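Local coordinates for periplasmic binding protein (Thermotoga lettingae TMO, PDB 4RY8) that binds the sugar 5-methylthioribose between its two lobes and probably serves as the solute-binding component of a transporter for it, at residues E115-I121 and K152-M156; A137-N143 and I167-I173; V232-Q238 and I296-L302. All coordinates share one frame; numbering follows the deposited sequence.

How the contacts relate
Periplasmic sugar-binding proteins of this family have two lobes, each with its own sheet, and the three contacts sample how such a fold surrounds a ligand site. Contact 1 lies deepest, where the chain leaves strand 113-115 of one sheet for helix 118-132, and it holds part of the sugar pocket. Contact 2, its centre about 18 Å away, pairs two strands at one edge of the second sheet. The two interleave along the chain through helix 148-163, and they touch where Asp154 of contact 1 meets Tyr141 of contact 2. Contact 3 comes later in sequence, about 22 Å from contact 1 between centres, and ties the chain after strand 226-230 to the C-terminal part.

Contact 1 of 3, residues E115-I121 and K152-M156; sequences EQDDLLI and KRDKM. With SR1 (5-S-methyl-5-thio-alpha-D-ribofuranose), chain G.
Arg153 lies between Asp118 and the bound sugar. Its chain, extended from CG to NE, carries the guanidinium to the sugar, which lies at the edge of the group with O2 in its plane. NE donates to Asp118 OD1 at 2.9 Å, and NH2 reaches the same oxygen in a bond whose modelled shortness is doubtful. The carboxylate plane is turned 56° from the guanidinium, and NE meets OD1 from above the carboxylate. On the sugar side, NH1, also bonded to Met204 O, bonds SR1 O3 at 2.9 Å and NH2 bonds SR1 O2 at 3.1 Å. Gln116 NE2 reaches O2 as well, at 3.0 Å, while its OE1 is bonded to Thr253. Lys152, also extended, approaches Glu115 from the opposite direction and forms a salt bridge, NZ to OE1 2.9 Å; a water joins NZ to Asp118 OD2. Glu115 OE1 is also salt-bridged to Arg163 of the second subunit. With a leucine in place of Arg153, both sugar hydroxyls would lose donors and the buried Asp118 would probably be left without its main counter-charge. Such an arginine, braced by a second-shell aspartate, belongs to the ligand cleft of a two-lobed periplasmic binding protein.

Contact 2 of 3, residues A137-N143 and I167-I173; sequences ANVIYVN and IKEVAKI
The beta-alpha-beta unit formed by strand 137-142, helix 148-163 and strand 167-173 closes here, as Ala137 to Asn143 pair in parallel with Ile167 to Ile173. Lys168 N donates to Ala137 O, and Val139 N to Lys168 O, both at 2.8 Å. The ladder then slips by one residue: Val139 O accepts from Val170 N, but Ile140 pairs with Ala171, a beta bulge that inserts Val170. Regular pairing resumes with Tyr141 N on Ala171 O at 2.7 Å and Ile173 N on Tyr141 O. On the face shared by Ile140 and Val142, Ile173 CD1 crosses against Ile140 CG2 at 3.8 Å, and its CG1 meets Val142 CG2. On the other face, Tyr141, its CG anti to the backbone N (chi1 180°), lies alongside Lys172, CD2 to CG 3.8 Å. Glu169 OE1, held by Trp157 and Lys161, comes to Tyr141 CD2 at 3.5 Å, the carboxylate turned 47° from the ring. Asn143 CB sits over one face of the ring, toward its rim, and ND2 donates to Tyr141 OH at 3.0 Å; that hydroxyl is also bonded to Asp154. Strand 167-173 is the outermost of its sheet, an edge pair in a Rossmann-like alpha/beta lobe.

Contact 3 of 3, residues V232-Q238 and I296-L302; sequences VTTEDIQ and ITNMDEL
Glu301 OE1 is gripped twice by Thr297, the residue whose carbonyl group packs against Ile237 across the contact. Thr297 N comes nearly head-on to this oxygen at 2.8 Å, whereas OG1 donates from the syn side at 2.9 Å, out of the carboxylate plane. That double hold probably steadies the turn before helix 299-305, and Ile237 CG2 presses on it, 3.4 Å from Thr297 C. Its other branch, CG1 anti to the carbonyl carbon (chi1 -70°), sends CD1 over the Asn298 carbonyl and on toward Leu302 CD2. The one hydrogen bond that crosses between the segments is Met299 N to Thr234 OG1, 2.9 Å and nearly straight at 168°. The N-terminal ends of two helices thus lie against each other here. Thr233 caps one, its OG1 accepting from Asp236 N, and Asn298 caps the other, its OD1 accepting from Glu301 N at 2.9 Å. Thr234 OG1, a first-turn hydroxyl of one helix, thereby serves a first-turn amide of the other, of the kind that lacks an i-4 carbonyl within the helix. Thr234 runs alongside Asn298, with OG1 3.5 Å from Asn298 CB. Nearer the sheet, Val232 CG2 and Leu302 CD2 meet tip to tip at 4.0 Å. Met299, bent at chi2 and chi3, brings SD to 4.1 Å from Val232 CG1, while Phe290 of helix 288-293 packs against Leu302.

Contact 1 of 3, residues E115-I121 and K152-M156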
loop_
_atom_site.group_PDB
_atom_site.type_symbol
_atom_site.label_atom_id
_atom_site.label_comp_id
_atom_site.label_asym_id
_atom_site.label_seq_id
_atom_site.Cartn_x
_atom_site.Cartn_y
_atom_site.Cartn_z
ATOM N N GLU C 115 1.670 -8.395 -12.324
ATOM C CA GLU C 115 1.833 -6.957 -12.272
ATOM C C GLU C 115 2.796 -6.559 -11.206
ATOM O O GLU C 115 3.247 -7.408 -10.421
ATOM C CB GLU C 115 0.493 -6.276 -11.989
ATOM C CG GLU C 115 -0.205 -6.810 -10.755
ATOM C CD GLU C 115 -1.209 -5.811 -10.227
ATOM O OE1 GLU C 115 -2.425 -5.963 -10.518
ATOM O OE2 GLU C 115 -0.763 -4.869 -9.552
ATOM N N GLN C 116 3.095 -5.261 -11.168
ATOM C CA GLN C 116 4.057 -4.746 -10.202
ATOM C C GLN C 116 3.434 -4.217 -8.927
ATOM O O GLN C 116 4.031 -3.352 -8.249
ATOM C CB GLN C 116 4.845 -3.655 -10.847
ATOM C CG GLN C 116 5.562 -4.120 -12.078
ATOM C CD GLN C 116 6.135 -2.988 -12.860
ATOM O OE1 GLN C 116 7.317 -2.694 -12.770
ATOM N NE2 GLN C 116 5.311 -2.341 -13.633
ATOM N N ASP C 117 2.271 -4.781 -8.581
ATOM C CA ASP C 117 1.465 -4.343 -7.442
ATOM C C ASP C 117 1.222 -2.876 -7.677
ATOM O O ASP C 117 1.682 -2.021 -6.935
ATOM C CB ASP C 117 2.097 -4.631 -6.068
ATOM C CG ASP C 117 1.099 -4.548 -4.947
ATOM O OD1 ASP C 117 0.003 -3.952 -5.125
ATOM O OD2 ASP C 117 1.354 -5.110 -3.878
ATOM N N ASP C 118 0.465 -2.568 -8.721
ATOM C CA ASP C 118 0.275 -1.143 -9.085
ATOM C C ASP C 118 -0.519 -0.254 -8.102
ATOM O O ASP C 118 -0.318 0.987 -8.051
ATOM C CB ASP C 118 -0.263 -1.018 -10.488
ATOM C CG ASP C 118 0.758 -1.413 -11.515
ATOM O OD1 ASP C 118 1.876 -0.811 -11.549
ATOM O OD2 ASP C 118 0.473 -2.389 -12.215
ATOM N N LEU C 119 -1.416 -0.883 -7.358
ATOM C CA LEU C 119 -2.107 -0.198 -6.294
ATOM C C LEU C 119 -1.087 0.201 -5.219
ATOM O O LEU C 119 -1.063 1.319 -4.755
ATOM C CB LEU C 119 -3.190 -1.083 -5.741
ATOM C CG LEU C 119 -4.361 -1.322 -6.694
ATOM C CD1 LEU C 119 -5.379 -2.265 -6.104
ATOM C CD2 LEU C 119 -4.982 0.005 -7.078
ATOM N N LEU C 120 -0.201 -0.690 -4.819
ATOM C CA LEU C 120 0.818 -0.253 -3.888
ATOM C C LEU C 120 1.740 0.853 -4.436
ATOM O O LEU C 120 2.049 1.799 -3.711
ATOM C CB LEU C 120 1.668 -1.444 -3.406
ATOM C CG LEU C 120 2.710 -1.113 -2.341
ATOM C CD1 LEU C 120 2.152 -0.589 -1.039
ATOM C CD2 LEU C 120 3.516 -2.372 -2.029
ATOM N N ILE C 121 2.166 0.731 -5.699
ATOM C CA ILE C 121 3.023 1.710 -6.354
ATOM C C ILE C 121 2.349 3.076 -6.294
ATOM O O ILE C 121 2.968 4.044 -5.946
ATOM C CB ILE C 121 3.313 1.403 -7.860
ATOM C CG1 ILE C 121 4.202 0.178 -8.090
ATOM C CG2 ILE C 121 3.981 2.613 -8.519
ATOM C CD1 ILE C 121 4.378 -0.145 -9.576
ATOM N N LYS C 152 -4.822 1.729 -12.332
ATOM C CA LYS C 152 -4.573 1.307 -10.955
ATOM C C LYS C 152 -3.832 2.419 -10.157
ATOM O O LYS C 152 -4.260 2.831 -9.061
ATOM C CB LYS C 152 -3.744 0.042 -10.954
ATOM C CG LYS C 152 -4.463 -1.173 -11.451
ATOM C CD LYS C 152 -3.502 -2.333 -11.721
ATOM C CE LYS C 152 -4.204 -3.416 -12.561
ATOM N NZ LYS C 152 -3.337 -4.606 -12.884
ATOM N N ARG C 153 -2.728 2.908 -10.686
ATOM C CA ARG C 153 -2.023 3.991 -9.988
ATOM C C ARG C 153 -2.923 5.203 -9.844
ATOM O O ARG C 153 -2.911 5.854 -8.802
ATOM C CB ARG C 153 -0.798 4.386 -10.723
ATOM C CG ARG C 153 0.199 3.249 -10.684
ATOM C CD ARG C 153 1.310 3.371 -11.708
ATOM N NE ARG C 153 1.942 2.062 -11.953
ATOM C CZ ARG C 153 2.782 1.784 -12.950
ATOM N NH1 ARG C 153 3.145 2.732 -13.802
ATOM N NH2 ARG C 153 3.257 0.531 -13.109
ATOM N N ASP C 154 -3.724 5.498 -10.871
ATOM C CA ASP C 154 -4.585 6.696 -10.773
ATOM C C ASP C 154 -5.516 6.680 -9.530
ATOM O O ASP C 154 -5.657 7.693 -8.818
ATOM C CB ASP C 154 -5.366 6.877 -12.054
ATOM C CG ASP C 154 -6.297 8.055 -11.995
ATOM O OD1 ASP C 154 -5.873 9.222 -12.057
ATOM O OD2 ASP C 154 -7.451 7.766 -11.793
ATOM N N LYS C 155 -6.117 5.520 -9.243
ATOM C CA LYS C 155 -7.041 5.370 -8.117
ATOM C C LYS C 155 -6.423 5.757 -6.806
ATOM O O LYS C 155 -7.060 6.312 -5.906
ATOM C CB LYS C 155 -7.570 3.942 -8.054
ATOM C CG LYS C 155 -8.511 3.529 -9.180
ATOM C CD LYS C 155 -9.815 4.300 -9.116
ATOM C CE LYS C 155 -10.913 3.628 -9.919
ATOM N NZ LYS C 155 -12.184 4.405 -9.874
ATOM N N MET C 156 -5.134 5.428 -6.665
ATOM C CA MET C 156 -4.437 5.705 -5.445
ATOM C C MET C 156 -4.105 7.173 -5.342
ATOM O O MET C 156 -4.167 7.711 -4.238
ATOM C CB MET C 156 -3.206 4.795 -5.333
ATOM C CG MET C 156 -3.549 3.341 -4.995
ATOM S SD MET C 156 -4.674 3.018 -3.596
ATOM C CE MET C 156 -4.035 1.449 -3.029
HETATM C CS SR1 G . 2.025 2.986 -20.989
HETATM S S SR1 G . 1.845 1.947 -19.557
HETATM C C5 SR1 G . 3.485 2.326 -18.892
HETATM C C4 SR1 G . 3.740 1.579 -17.586
HETATM O O4 SR1 G . 3.593 0.227 -17.873
HETATM C C1 SR1 G . 4.612 -0.565 -17.230
HETATM O O1 SR1 G . 3.975 -1.400 -16.324
HETATM C C2 SR1 G . 5.586 0.354 -16.509
HETATM O O2 SR1 G . 5.619 0.288 -15.057
HETATM C C3 SR1 G . 5.139 1.717 -16.998
HETATM O O3 SR1 G . 5.149 2.660 -15.934
HETATM O O HOH W 1 -1.082 -3.485 -13.918
#

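Contact 2 of 3, residues A137-N143 and I167-I173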
loop_
_atom_site.group_PDB
_atom_site.type_symbol
_atom_site.label_atom_id
_atom_site.label_comp_id
_atom_site.label_asym_id
_atom_site.label_seq_id
_atom_site.Cartn_x
_atom_site.Cartn_y
_atom_site.Cartn_z
ATOM N N ALA C 137 0.607 21.073 -1.462
ATOM C CA ALA C 137 1.321 21.126 -2.728
ATOM C C ALA C 137 0.361 21.420 -3.867
ATOM O O ALA C 137 -0.771 20.964 -3.831
ATOM C CB ALA C 137 1.992 19.809 -3.045
ATOM N N ASN C 138 0.894 22.070 -4.910
ATOM C CA ASN C 138 0.205 22.288 -6.193
ATOM C C ASN C 138 0.795 21.377 -7.304
ATOM O O ASN C 138 1.828 21.669 -7.907
ATOM C CB ASN C 138 0.335 23.764 -6.599
ATOM C CG ASN C 138 -0.317 24.718 -5.603
ATOM O OD1 ASN C 138 0.202 25.802 -5.332
ATOM N ND2 ASN C 138 -1.450 24.327 -5.079
ATOM N N VAL C 139 0.105 20.286 -7.583
ATOM C CA VAL C 139 0.669 19.194 -8.337
ATOM C C VAL C 139 0.230 19.215 -9.768
ATOM O O VAL C 139 -1.013 19.285 -10.047
ATOM C CB VAL C 139 0.227 17.837 -7.713
ATOM C CG1 VAL C 139 0.837 16.667 -8.478
ATOM C CG2 VAL C 139 0.616 17.797 -6.247
ATOM N N ILE C 140 1.228 19.117 -10.651
ATOM C CA ILE C 140 1.055 18.721 -12.077
ATOM C C ILE C 140 1.105 17.209 -12.192
ATOM O O ILE C 140 2.115 16.578 -11.938
ATOM C CB ILE C 140 2.067 19.388 -13.020
ATOM C CG1 ILE C 140 1.854 20.933 -12.947
ATOM C CG2 ILE C 140 1.921 18.844 -14.460
ATOM C CD1 ILE C 140 2.939 21.787 -13.538
ATOM N N TYR C 141 -0.025 16.617 -12.548
ATOM C CA TYR C 141 -0.178 15.157 -12.597
ATOM C C TYR C 141 0.030 14.701 -14.030
ATOM O O TYR C 141 -0.692 15.130 -14.948
ATOM C CB TYR C 141 -1.593 14.818 -12.187
ATOM C CG TYR C 141 -2.006 13.356 -12.165
ATOM C CD1 TYR C 141 -1.184 12.359 -11.643
ATOM C CD2 TYR C 141 -3.285 12.999 -12.513
ATOM C CE1 TYR C 141 -1.607 11.060 -11.597
ATOM C CE2 TYR C 141 -3.707 11.701 -12.461
ATOM C CZ TYR C 141 -2.870 10.738 -11.969
ATOM O OH TYR C 141 -3.325 9.469 -11.870
ATOM N N VAL C 142 0.962 13.783 -14.234
ATOM C CA VAL C 142 1.224 13.293 -15.590
ATOM C C VAL C 142 0.851 11.819 -15.684
ATOM O O VAL C 142 1.522 10.913 -15.118
ATOM C CB VAL C 142 2.646 13.499 -16.030
ATOM C CG1 VAL C 142 2.720 13.377 -17.542
ATOM C CG2 VAL C 142 3.212 14.824 -15.530
ATOM N N ASN C 143 -0.277 11.593 -16.348
ATOM C CA ASN C 143 -0.820 10.265 -16.501
ATOM C C ASN C 143 -1.949 10.347 -17.476
ATOM O O ASN C 143 -2.418 11.451 -17.782
ATOM C CB ASN C 143 -1.335 9.737 -15.152
ATOM C CG ASN C 143 -1.542 8.234 -15.136
ATOM O OD1 ASN C 143 -1.011 7.489 -15.976
ATOM N ND2 ASN C 143 -2.294 7.774 -14.169
ATOM N N ILE C 167 -3.171 18.706 -0.876
ATOM C CA ILE C 167 -2.429 18.224 -2.029
ATOM C C ILE C 167 -3.370 18.385 -3.205
ATOM O O ILE C 167 -4.365 17.647 -3.315
ATOM C CB ILE C 167 -2.010 16.761 -1.850
ATOM C CG1 ILE C 167 -1.114 16.638 -0.624
ATOM C CG2 ILE C 167 -1.234 16.258 -3.064
ATOM C CD1 ILE C 167 0.257 17.254 -0.792
ATOM N N LYS C 168 -3.104 19.393 -4.041
ATOM C CA LYS C 168 -4.105 19.809 -5.044
ATOM C C LYS C 168 -3.629 19.415 -6.438
ATOM O O LYS C 168 -2.470 19.584 -6.756
ATOM C CB LYS C 168 -4.315 21.329 -5.063
ATOM C CG LYS C 168 -4.721 21.973 -3.754
ATOM C CD LYS C 168 -6.182 21.740 -3.452
ATOM C CE LYS C 168 -6.559 22.332 -2.097
ATOM N NZ LYS C 168 -6.580 23.818 -2.103
ATOM N N GLU C 169 -4.532 18.914 -7.282
ATOM C CA GLU C 169 -4.187 18.676 -8.664
ATOM C C GLU C 169 -4.468 19.989 -9.367
ATOM O O GLU C 169 -5.583 20.445 -9.357
ATOM C CB GLU C 169 -5.033 17.545 -9.264
ATOM C CG GLU C 169 -4.688 17.236 -10.721
ATOM C CD GLU C 169 -5.374 16.000 -11.278
ATOM O OE1 GLU C 169 -5.453 14.924 -10.627
ATOM O OE2 GLU C 169 -5.806 16.095 -12.429
ATOM N N VAL C 170 -3.456 20.620 -9.933
ATOM C CA VAL C 170 -3.672 21.865 -10.671
ATOM C C VAL C 170 -3.614 21.676 -12.194
ATOM O O VAL C 170 -4.034 22.566 -12.935
ATOM C CB VAL C 170 -2.682 22.968 -10.254
ATOM C CG1 VAL C 170 -2.745 23.214 -8.754
ATOM C CG2 VAL C 170 -1.272 22.625 -10.700
ATOM N N ALA C 171 -3.084 20.546 -12.652
ATOM C CA ALA C 171 -3.152 20.111 -14.056
ATOM C C ALA C 171 -2.931 18.616 -14.170
ATOM O O ALA C 171 -2.159 18.018 -13.365
ATOM C CB ALA C 171 -2.153 20.843 -14.937
ATOM N N LYS C 172 -3.644 18.018 -15.135
ATOM C CA LYS C 172 -3.400 16.654 -15.656
ATOM C C LYS C 172 -2.890 16.674 -17.106
ATOM O O LYS C 172 -3.578 17.142 -18.014
ATOM C CB LYS C 172 -4.701 15.825 -15.655
ATOM C CG LYS C 172 -4.480 14.336 -15.900
ATOM C CD LYS C 172 -5.770 13.521 -15.779
ATOM C CE LYS C 172 -5.545 12.175 -16.373
ATOM N NZ LYS C 172 -6.473 11.172 -15.862
ATOM N N ILE C 173 -1.713 16.124 -17.359
ATOM C CA ILE C 173 -1.199 16.133 -18.730
ATOM C C ILE C 173 -0.670 14.778 -19.073
ATOM O O ILE C 173 -0.450 13.908 -18.182
ATOM C CB ILE C 173 -0.115 17.224 -18.935
ATOM C CG1 ILE C 173 1.095 16.956 -18.070
ATOM C CG2 ILE C 173 -0.672 18.619 -18.666
ATOM C CD1 ILE C 173 2.155 18.026 -18.205
#

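Contact 3 of 3, residues V232-Q238 and I296-L302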
loop_
_atom_site.group_PDB
_atom_site.type_symbol
_atom_site.label_atom_id
_atom_site.label_comp_id
_atom_site.label_asym_id
_atom_site.label_seq_id
_atom_site.Cartn_x
_atom_site.Cartn_y
_atom_site.Cartn_z
ATOM N N VAL C 232 12.133 2.559 -12.562
ATOM C CA VAL C 232 13.552 2.872 -12.400
ATOM C C VAL C 232 14.322 2.118 -13.497
ATOM O O VAL C 232 13.990 0.958 -13.863
ATOM C CB VAL C 232 14.009 2.584 -10.962
ATOM C CG1 VAL C 232 13.867 1.102 -10.641
ATOM C CG2 VAL C 232 15.425 3.104 -10.712
ATOM N N THR C 233 15.291 2.820 -14.075
ATOM C CA THR C 233 16.236 2.248 -15.036
ATOM C C THR C 233 17.569 2.955 -14.788
ATOM O O THR C 233 17.637 3.894 -13.993
ATOM C CB THR C 233 15.835 2.494 -16.503
ATOM O OG1 THR C 233 15.908 3.894 -16.781
ATOM C CG2 THR C 233 14.424 1.989 -16.811
ATOM N N THR C 234 18.625 2.527 -15.478
ATOM C CA THR C 234 19.902 3.242 -15.418
ATOM C C THR C 234 19.759 4.670 -15.956
ATOM O O THR C 234 20.257 5.619 -15.342
ATOM C CB THR C 234 20.994 2.465 -16.144
ATOM O OG1 THR C 234 21.246 1.268 -15.395
ATOM C CG2 THR C 234 22.264 3.276 -16.261
ATOM N N GLU C 235 19.036 4.835 -17.058
ATOM C CA GLU C 235 18.716 6.184 -17.546
ATOM C C GLU C 235 18.073 7.050 -16.462
ATOM O O GLU C 235 18.476 8.190 -16.248
ATOM C CB GLU C 235 17.809 6.112 -18.778
ATOM C CG GLU C 235 18.572 5.753 -20.042
ATOM C CD GLU C 235 17.669 5.446 -21.213
ATOM O OE1 GLU C 235 16.421 5.666 -21.130
ATOM O OE2 GLU C 235 18.223 4.987 -22.226
ATOM N N ASP C 236 17.047 6.519 -15.801
ATOM C CA ASP C 236 16.424 7.209 -14.686
ATOM C C ASP C 236 17.385 7.571 -13.585
ATOM O O ASP C 236 17.459 8.717 -13.148
ATOM C CB ASP C 236 15.340 6.319 -14.108
ATOM C CG ASP C 236 14.172 6.104 -15.092
ATOM O OD1 ASP C 236 14.123 6.844 -16.094
ATOM O OD2 ASP C 236 13.348 5.189 -14.866
ATOM N N ILE C 237 18.114 6.566 -13.115
ATOM C CA ILE C 237 19.215 6.805 -12.125
ATOM C C ILE C 237 20.139 7.974 -12.504
ATOM O O ILE C 237 20.378 8.900 -11.671
ATOM C CB ILE C 237 19.995 5.504 -11.889
ATOM C CG1 ILE C 237 19.101 4.521 -11.099
ATOM C CG2 ILE C 237 21.316 5.775 -11.163
ATOM C CD1 ILE C 237 19.550 3.060 -11.139
ATOM N N GLN C 238 20.652 7.943 -13.745
ATOM C CA GLN C 238 21.607 8.964 -14.232
ATOM C C GLN C 238 20.968 10.314 -14.169
ATOM O O GLN C 238 21.581 11.293 -13.780
ATOM C CB GLN C 238 21.974 8.745 -15.703
ATOM C CG GLN C 238 22.853 7.552 -15.968
ATOM C CD GLN C 238 22.767 7.089 -17.422
ATOM O OE1 GLN C 238 22.039 7.650 -18.259
ATOM N NE2 GLN C 238 23.514 6.054 -17.727
ATOM N N ILE C 296 25.233 5.205 -6.234
ATOM C CA ILE C 296 24.573 4.355 -7.199
ATOM C C ILE C 296 24.491 5.143 -8.496
ATOM O O ILE C 296 24.045 6.294 -8.481
ATOM C CB ILE C 296 23.164 3.960 -6.699
ATOM C CG1 ILE C 296 23.328 3.090 -5.444
ATOM C CG2 ILE C 296 22.362 3.224 -7.784
ATOM C CD1 ILE C 296 22.039 2.792 -4.720
ATOM N N THR C 297 24.970 4.524 -9.583
ATOM C CA THR C 297 24.952 5.087 -10.936
ATOM C C THR C 297 24.235 4.212 -11.980
ATOM O O THR C 297 24.052 4.640 -13.115
ATOM C CB THR C 297 26.376 5.250 -11.477
ATOM O OG1 THR C 297 26.829 3.984 -11.952
ATOM C CG2 THR C 297 27.317 5.763 -10.410
ATOM N N ASN C 298 23.851 2.989 -11.624
ATOM C CA ASN C 298 23.198 2.093 -12.574
ATOM C C ASN C 298 22.389 0.980 -11.875
ATOM O O ASN C 298 22.478 0.806 -10.662
ATOM C CB ASN C 298 24.206 1.518 -13.582
ATOM C CG ASN C 298 25.210 0.563 -12.940
ATOM O OD1 ASN C 298 24.890 -0.149 -11.996
ATOM N ND2 ASN C 298 26.402 0.508 -13.492
ATOM N N MET C 299 21.549 0.278 -12.633
ATOM C CA MET C 299 20.734 -0.791 -12.067
ATOM C C MET C 299 21.539 -1.904 -11.381
ATOM O O MET C 299 21.092 -2.492 -10.392
ATOM C CB MET C 299 19.808 -1.386 -13.130
ATOM C CG MET C 299 18.636 -0.497 -13.499
ATOM S SD MET C 299 17.462 -0.282 -12.150
ATOM C CE MET C 299 16.773 -1.931 -11.999
ATOM N N ASP C 300 22.742 -2.178 -11.857
ATOM C CA ASP C 300 23.549 -3.216 -11.218
ATOM C C ASP C 300 23.758 -2.857 -9.754
ATOM O O ASP C 300 23.470 -3.635 -8.852
ATOM C CB ASP C 300 24.886 -3.360 -11.937
ATOM C CG ASP C 300 24.723 -3.861 -13.359
ATOM O OD1 ASP C 300 23.999 -4.864 -13.545
ATOM O OD2 ASP C 300 25.296 -3.246 -14.289
ATOM N N GLU C 301 24.244 -1.641 -9.555
ATOM C CA GLU C 301 24.513 -1.067 -8.244
ATOM C C GLU C 301 23.297 -0.849 -7.398
ATOM O O GLU C 301 23.353 -0.853 -6.191
ATOM C CB GLU C 301 25.295 0.251 -8.406
ATOM C CG GLU C 301 26.739 0.020 -8.870
ATOM C CD GLU C 301 27.381 1.240 -9.520
ATOM O OE1 GLU C 301 26.786 2.351 -9.509
ATOM O OE2 GLU C 301 28.477 1.078 -10.085
ATOM N N LEU C 302 22.146 -0.659 -8.008
ATOM C CA LEU C 302 21.012 -0.390 -7.176
ATOM C C LEU C 302 20.477 -1.668 -6.541
ATOM O O LEU C 302 20.020 -1.668 -5.407
ATOM C CB LEU C 302 19.917 0.282 -7.992
ATOM C CG LEU C 302 18.627 0.304 -7.230
ATOM C CD1 LEU C 302 18.636 1.098 -5.947
ATOM C CD2 LEU C 302 17.591 0.911 -8.173
#